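Local coordinates for Tll0287 protein (Thermosynechococcus elongatus, PDB 5B82) that binds a covalently attached heme c in a PAS-like domain and probably serves a redox or sensing role, at residues Arg87-Ala99 with Ile155-Phe167. Sequence-based numbering, arbitrary orientation.
Sequences RQVALKYRNPNHA and IQEKYPSDRAYGF. With HEC (heme c), chain B.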
loop_
_atom_site.group_PDB
_atom_site.type_symbol
_atom_site.label_atom_id
_atom_site.label_comp_id
_atom_site.label_asym_id
_atom_site.label_seq_id
_atom_site.Cartn_x
_atom_site.Cartn_y
_atom_site.Cartn_z
ATOM N N ARG A 87 0.948 0.595 -7.962
ATOM C CA ARG A 87 1.772 1.338 -7.020
ATOM C C ARG A 87 1.063 1.568 -5.686
ATOM O O ARG A 87 -0.126 1.905 -5.646
ATOM C CB ARG A 87 2.133 2.695 -7.619
ATOM C CG ARG A 87 3.194 3.459 -6.850
ATOM C CD ARG A 87 3.654 4.676 -7.656
ATOM N NE ARG A 87 2.648 5.735 -7.689
ATOM C CZ ARG A 87 2.655 6.795 -6.888
ATOM N NH1 ARG A 87 3.618 6.944 -5.981
ATOM N NH2 ARG A 87 1.703 7.708 -6.991
ATOM N N GLN A 88 1.803 1.405 -4.596
ATOM C CA GLN A 88 1.299 1.797 -3.288
ATOM C C GLN A 88 1.477 3.295 -3.151
ATOM O O GLN A 88 2.478 3.858 -3.603
ATOM C CB GLN A 88 2.065 1.088 -2.180
ATOM C CG GLN A 88 1.864 -0.411 -2.172
ATOM C CD GLN A 88 2.879 -1.116 -1.295
ATOM O OE1 GLN A 88 2.588 -1.472 -0.152
ATOM N NE2 GLN A 88 4.085 -1.309 -1.822
ATOM N N VAL A 89 0.495 3.943 -2.549
ATOM C CA VAL A 89 0.540 5.384 -2.359
ATOM C C VAL A 89 0.104 5.720 -0.947
ATOM O O VAL A 89 -0.924 5.231 -0.486
ATOM C CB VAL A 89 -0.415 6.100 -3.328
ATOM C CG1 VAL A 89 -0.277 7.614 -3.176
ATOM C CG2 VAL A 89 -0.139 5.662 -4.773
ATOM N N ALA A 90 0.886 6.549 -0.261
ATOM C CA ALA A 90 0.537 6.974 1.086
ATOM C C ALA A 90 0.985 8.402 1.345
ATOM O O ALA A 90 2.047 8.824 0.886
ATOM C CB ALA A 90 1.138 6.031 2.128
ATOM N N LEU A 91 0.154 9.143 2.069
ATOM C CA LEU A 91 0.502 10.481 2.532
ATOM C C LEU A 91 1.761 10.424 3.397
ATOM O O LEU A 91 2.681 11.228 3.232
ATOM C CB LEU A 91 -0.654 11.057 3.345
ATOM C CG LEU A 91 -0.362 12.312 4.165
ATOM C CD1 LEU A 91 -0.464 13.563 3.305
ATOM C CD2 LEU A 91 -1.297 12.390 5.370
ATOM N N LYS A 92 1.783 9.468 4.324
ATOM C CA LYS A 92 2.936 9.225 5.183
ATOM C C LYS A 92 3.640 7.976 4.680
ATOM O O LYS A 92 3.292 6.858 5.068
ATOM C CB LYS A 92 2.486 9.031 6.639
ATOM C CG LYS A 92 1.656 10.186 7.176
ATOM C CD LYS A 92 0.929 9.821 8.468
ATOM C CE LYS A 92 1.892 9.623 9.627
ATOM N NZ LYS A 92 1.148 9.363 10.898
ATOM N N TYR A 93 4.621 8.174 3.804
ATOM C CA TYR A 93 5.285 7.073 3.121
ATOM C C TYR A 93 6.682 6.810 3.662
ATOM O O TYR A 93 7.334 7.699 4.205
ATOM C CB TYR A 93 5.373 7.357 1.618
ATOM C CG TYR A 93 5.941 8.724 1.328
ATOM C CD1 TYR A 93 7.310 8.918 1.197
ATOM C CD2 TYR A 93 5.109 9.827 1.217
ATOM C CE1 TYR A 93 7.828 10.171 0.948
ATOM C CE2 TYR A 93 5.618 11.079 0.968
ATOM C CZ TYR A 93 6.973 11.246 0.833
ATOM O OH TYR A 93 7.473 12.500 0.588
ATOM N N ARG A 94 7.137 5.577 3.492
ATOM C CA ARG A 94 8.471 5.176 3.893
ATOM C C ARG A 94 9.378 5.221 2.673
ATOM O O ARG A 94 10.458 5.804 2.710
ATOM C CB ARG A 94 8.422 3.766 4.473
ATOM C CG ARG A 94 9.755 3.179 4.869
ATOM C CD ARG A 94 9.541 2.238 6.037
ATOM N NE ARG A 94 9.182 2.989 7.236
ATOM C CZ ARG A 94 8.745 2.447 8.369
ATOM N NH1 ARG A 94 8.583 1.136 8.470
ATOM N NH2 ARG A 94 8.459 3.224 9.400
ATOM N N ASN A 95 8.924 4.598 1.593
ATOM C CA ASN A 95 9.637 4.619 0.330
ATOM C C ASN A 95 9.174 5.831 -0.486
ATOM O O ASN A 95 7.979 5.980 -0.759
ATOM C CB ASN A 95 9.374 3.308 -0.414
ATOM C CG ASN A 95 10.149 3.191 -1.714
ATOM O OD1 ASN A 95 10.376 4.175 -2.420
ATOM N ND2 ASN A 95 10.548 1.968 -2.043
ATOM N N PRO A 96 10.118 6.700 -0.887
ATOM C CA PRO A 96 9.730 7.912 -1.617
ATOM C C PRO A 96 9.004 7.633 -2.936
ATOM O O PRO A 96 8.359 8.533 -3.467
ATOM C CB PRO A 96 11.068 8.619 -1.865
ATOM C CG PRO A 96 12.095 7.555 -1.734
ATOM C CD PRO A 96 11.574 6.620 -0.692
ATOM N N ASN A 97 9.083 6.407 -3.445
ATOM C CA ASN A 97 8.365 6.057 -4.669
ATOM C C ASN A 97 6.859 5.934 -4.443
ATOM O O ASN A 97 6.085 5.776 -5.391
ATOM C CB ASN A 97 8.908 4.753 -5.260
ATOM C CG ASN A 97 8.336 4.451 -6.637
ATOM O OD1 ASN A 97 8.357 5.303 -7.530
ATOM N ND2 ASN A 97 7.805 3.243 -6.810
ATOM N N HIS A 98 6.449 6.017 -3.182
ATOM C CA HIS A 98 5.069 5.808 -2.810
ATOM C C HIS A 98 4.354 7.102 -2.412
ATOM O O HIS A 98 3.289 7.063 -1.807
ATOM C CB HIS A 98 5.005 4.770 -1.677
ATOM C CG HIS A 98 5.560 3.434 -2.066
ATOM N ND1 HIS A 98 6.056 2.531 -1.150
ATOM C CD2 HIS A 98 5.703 2.851 -3.283
ATOM C CE1 HIS A 98 6.477 1.449 -1.782
ATOM N NE2 HIS A 98 6.275 1.617 -3.077
ATOM N N ALA A 99 4.934 8.247 -2.759
ATOM C CA ALA A 99 4.299 9.526 -2.449
ATOM C C ALA A 99 3.103 9.766 -3.362
ATOM O O ALA A 99 3.031 9.215 -4.460
ATOM C CB ALA A 99 5.303 10.678 -2.582
ATOM N N ILE A 155 15.606 0.584 9.529
ATOM C CA ILE A 155 14.609 1.452 8.899
ATOM C C ILE A 155 15.118 2.876 8.661
ATOM O O ILE A 155 15.052 3.386 7.540
ATOM C CB ILE A 155 13.304 1.527 9.726
ATOM C CG1 ILE A 155 12.661 0.148 9.854
ATOM C CG2 ILE A 155 12.322 2.504 9.089
ATOM C CD1 ILE A 155 12.017 -0.344 8.583
ATOM N N GLN A 156 15.636 3.505 9.711
ATOM C CA GLN A 156 16.001 4.918 9.651
ATOM C C GLN A 156 17.084 5.239 8.617
ATOM O O GLN A 156 16.976 6.228 7.890
ATOM C CB GLN A 156 16.410 5.435 11.033
ATOM C CG GLN A 156 16.597 6.945 11.088
ATOM C CD GLN A 156 16.502 7.502 12.497
ATOM O OE1 GLN A 156 15.773 6.973 13.337
ATOM N NE2 GLN A 156 17.239 8.579 12.763
ATOM N N GLU A 157 18.117 4.405 8.543
ATOM C CA GLU A 157 19.225 4.664 7.628
ATOM C C GLU A 157 18.932 4.199 6.204
ATOM O O GLU A 157 19.563 4.660 5.250
ATOM C CB GLU A 157 20.516 4.035 8.152
ATOM C CG GLU A 157 20.319 2.694 8.832
ATOM C CD GLU A 157 21.545 2.257 9.607
ATOM O OE1 GLU A 157 22.637 2.818 9.358
ATOM O OE2 GLU A 157 21.414 1.358 10.471
ATOM N N LYS A 158 17.972 3.290 6.065
ATOM C CA LYS A 158 17.552 2.835 4.746
ATOM C C LYS A 158 16.513 3.807 4.199
ATOM O O LYS A 158 16.361 3.958 2.983
ATOM C CB LYS A 158 16.989 1.412 4.827
ATOM C CG LYS A 158 16.790 0.726 3.486
ATOM C CD LYS A 158 16.479 -0.757 3.670
ATOM C CE LYS A 158 15.994 -1.401 2.372
ATOM N NZ LYS A 158 17.042 -1.435 1.316
ATOM N N TYR A 159 15.814 4.479 5.114
ATOM C CA TYR A 159 14.759 5.421 4.755
ATOM C C TYR A 159 14.876 6.719 5.554
ATOM O O TYR A 159 14.114 6.942 6.493
ATOM C CB TYR A 159 13.383 4.789 4.989
ATOM C CG TYR A 159 13.173 3.486 4.249
ATOM C CD1 TYR A 159 12.686 3.469 2.946
ATOM C CD2 TYR A 159 13.468 2.274 4.851
ATOM C CE1 TYR A 159 12.497 2.274 2.270
ATOM C CE2 TYR A 159 13.287 1.082 4.184
ATOM C CZ TYR A 159 12.801 1.083 2.902
ATOM O OH TYR A 159 12.629 -0.117 2.249
ATOM N N PRO A 160 15.835 7.582 5.179
ATOM C CA PRO A 160 16.119 8.824 5.912
ATOM C C PRO A 160 14.937 9.794 5.966
ATOM O O PRO A 160 14.821 10.551 6.932
ATOM C CB PRO A 160 17.273 9.447 5.114
ATOM C CG PRO A 160 17.881 8.315 4.364
ATOM C CD PRO A 160 16.748 7.395 4.038
ATOM N N SER A 161 14.080 9.770 4.950
ATOM C CA SER A 161 12.924 10.667 4.894
ATOM C C SER A 161 11.619 9.976 5.280
ATOM O O SER A 161 10.540 10.391 4.851
ATOM C CB SER A 161 12.781 11.287 3.502
ATOM O OG SER A 161 13.777 12.269 3.278
ATOM N N ASP A 162 11.723 8.929 6.092
ATOM C CA ASP A 162 10.558 8.150 6.500
ATOM C C ASP A 162 9.511 9.010 7.206
ATOM O O ASP A 162 9.853 9.897 7.988
ATOM C CB ASP A 162 10.991 6.997 7.411
ATOM C CG ASP A 162 9.822 6.146 7.867
ATOM O OD1 ASP A 162 9.764 5.813 9.071
ATOM O OD2 ASP A 162 8.966 5.806 7.021
ATOM N N ARG A 163 8.238 8.749 6.913
ATOM C CA ARG A 163 7.125 9.399 7.603
ATOM C C ARG A 163 6.088 8.360 8.026
ATOM O O ARG A 163 5.087 8.684 8.661
ATOM C CB ARG A 163 6.466 10.452 6.707
ATOM C CG ARG A 163 7.399 11.556 6.228
ATOM C CD ARG A 163 7.069 12.909 6.859
ATOM N NE ARG A 163 7.501 13.016 8.253
ATOM C CZ ARG A 163 7.416 14.129 8.981
ATOM N NH1 ARG A 163 6.915 15.237 8.449
ATOM N NH2 ARG A 163 7.831 14.138 10.240
ATOM N N ALA A 164 6.339 7.101 7.677
ATOM C CA ALA A 164 5.367 6.035 7.915
ATOM C C ALA A 164 5.369 5.513 9.352
ATOM O O ALA A 164 5.556 4.314 9.591
ATOM C CB ALA A 164 5.586 4.889 6.925
ATOM N N TYR A 165 5.149 6.412 10.307
ATOM C CA TYR A 165 5.070 6.035 11.718
ATOM C C TYR A 165 3.982 6.825 12.417
ATOM O O TYR A 165 3.377 7.723 11.828
ATOM C CB TYR A 165 6.411 6.263 12.426
ATOM C CG TYR A 165 6.973 7.665 12.262
ATOM C CD1 TYR A 165 7.963 7.931 11.323
ATOM C CD2 TYR A 165 6.516 8.721 13.045
ATOM C CE1 TYR A 165 8.476 9.204 11.163
ATOM C CE2 TYR A 165 7.024 9.997 12.891
ATOM C CZ TYR A 165 8.004 10.234 11.948
ATOM O OH TYR A 165 8.518 11.503 11.791
ATOM N N GLY A 166 3.741 6.486 13.678
ATOM C CA GLY A 166 2.764 7.190 14.488
ATOM C C GLY A 166 1.330 6.791 14.202
ATOM O O GLY A 166 0.401 7.504 14.568
ATOM N N PHE A 167 1.142 5.651 13.546
ATOM C CA PHE A 167 -0.205 5.148 13.281
ATOM C C PHE A 167 -0.829 4.477 14.502
ATOM O O PHE A 167 -0.124 4.031 15.407
ATOM C CB PHE A 167 -0.183 4.146 12.133
ATOM C CG PHE A 167 0.172 4.746 10.809
ATOM C CD1 PHE A 167 -0.791 5.377 10.039
ATOM C CD2 PHE A 167 1.457 4.656 10.320
ATOM C CE1 PHE A 167 -0.464 5.923 8.817
ATOM C CE2 PHE A 167 1.784 5.199 9.096
ATOM C CZ PHE A 167 0.822 5.829 8.346
HETATM FE FE HEC B . 4.912 -1.647 6.064
HETATM C CHA HEC B . 6.080 0.205 3.468
HETATM C CHB HEC B . 1.653 -0.797 5.131
HETATM C CHC HEC B . 3.647 -3.668 8.473
HETATM C CHD HEC B . 8.096 -2.168 7.243
HETATM N NA HEC B . 4.028 -0.458 4.615
HETATM C C1A HEC B . 4.716 0.106 3.561
HETATM C C2A HEC B . 3.754 0.588 2.588
HETATM C C3A HEC B . 2.535 0.301 3.060
HETATM C C4A HEC B . 2.681 -0.351 4.336
HETATM C CMA HEC B . 1.181 0.606 2.401
HETATM C CAA HEC B . 4.083 1.284 1.242
HETATM C CBA HEC B . 3.931 2.802 1.325
HETATM C CGA HEC B . 5.159 3.415 1.944
HETATM O O1A HEC B . 5.045 4.017 3.039
HETATM O O2A HEC B . 6.268 3.277 1.364
HETATM N NB HEC B . 3.012 -2.110 6.680
HETATM C C1B HEC B . 1.807 -1.709 6.143
HETATM C C2B HEC B . 0.738 -2.412 6.822
HETATM C C3B HEC B . 1.290 -3.196 7.750
HETATM C C4B HEC B . 2.727 -3.032 7.674
HETATM C CMB HEC B . -0.777 -2.228 6.547
HETATM C CAB HEC B . 0.543 -4.135 8.726
HETATM C CBB HEC B . -0.154 -5.287 7.956
HETATM N NC HEC B . 5.724 -2.688 7.596
HETATM C C1C HEC B . 5.018 -3.510 8.444
HETATM C C2C HEC B . 5.972 -4.293 9.201
HETATM C C3C HEC B . 7.196 -3.788 8.966
HETATM C C4C HEC B . 7.066 -2.829 7.884
HETATM C CMC HEC B . 5.562 -5.181 10.400
HETATM C CAC HEC B . 8.536 -4.205 9.631
HETATM C CBC HEC B . 8.903 -5.701 9.487
HETATM N ND HEC B . 6.782 -1.029 5.506
HETATM C C1D HEC B . 7.975 -1.483 6.056
HETATM C C2D HEC B . 9.069 -1.113 5.178
HETATM C C3D HEC B . 8.421 -0.369 4.017
HETATM C C4D HEC B . 7.012 -0.363 4.300
HETATM C CMD HEC B . 10.573 -1.399 5.367
HETATM C CAD HEC B . 9.108 0.234 2.773
HETATM C CBD HEC B . 9.128 -0.898 1.752
HETATM C CGD HEC B . 9.598 -0.416 0.397
HETATM O O1D HEC B . 10.766 0.017 0.275
HETATM O O2D HEC B . 8.794 -0.478 -0.559
HETATM O O HOH W 1 12.796 7.778 3.195
#
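Arg94 grips Asp162 side-on: NE donates to OD2 at 2.8 Å, nearly straight at 165°, and NH2 to OD1 at 2.9 Å. The two flat groups are far from coplanar, their planes 60° apart, and NE meets OD2 from above the carboxylate plane. Ala164 N reaches the same oxygen from the opposite face, closing an Asx turn that helps hold the carboxylate. CG of Arg94 stands opposite the main-chain N (chi1 177°), which sets this methylene over one face of the Tyr159 ring, a CH-pi contact 3.6 Å from the centroid. Next along the chain, CD packs on heme C2D and C3D. Ile155 CG2 covers the guanidinium centre on one face and Ala164 CB lies over the other, while the heme meso carbon CHD sits at its edge. An alanine in place of Arg94 would probably leave the buried Asp162 with less of its charge balanced and open a gap between the Tyr159 ring and the heme. Residues 87-99 hold both heme propionates: Arg94 N donates to O1A, Asn95 N and His98 ND1 to O2A, and Asn95 ND2 to O1D; Tyr159 OH adds a bond to O1D at 2.7 Å. Towards the surface, Arg163 N donates to Tyr93 O at 3.0 Å, from above the carbonyl plane. Lys92, bent at chi3, brings NZ over the face of Phe167, a cation-pi contact 4.3 Å from the centroid, and there it also donates to Tyr165 O in the carbonyl plane at 2.9 Å. The contact thus joins the loop following edge strand 85-89 to the one leaving helix 153-158. Asp162 OD1 also forms a salt bridge with Arg151, and Ala164 O accepts from the axial ligand His145 in helix 142-145, while Ala164 and Phe167 pack on Arg173 of strand 172-181.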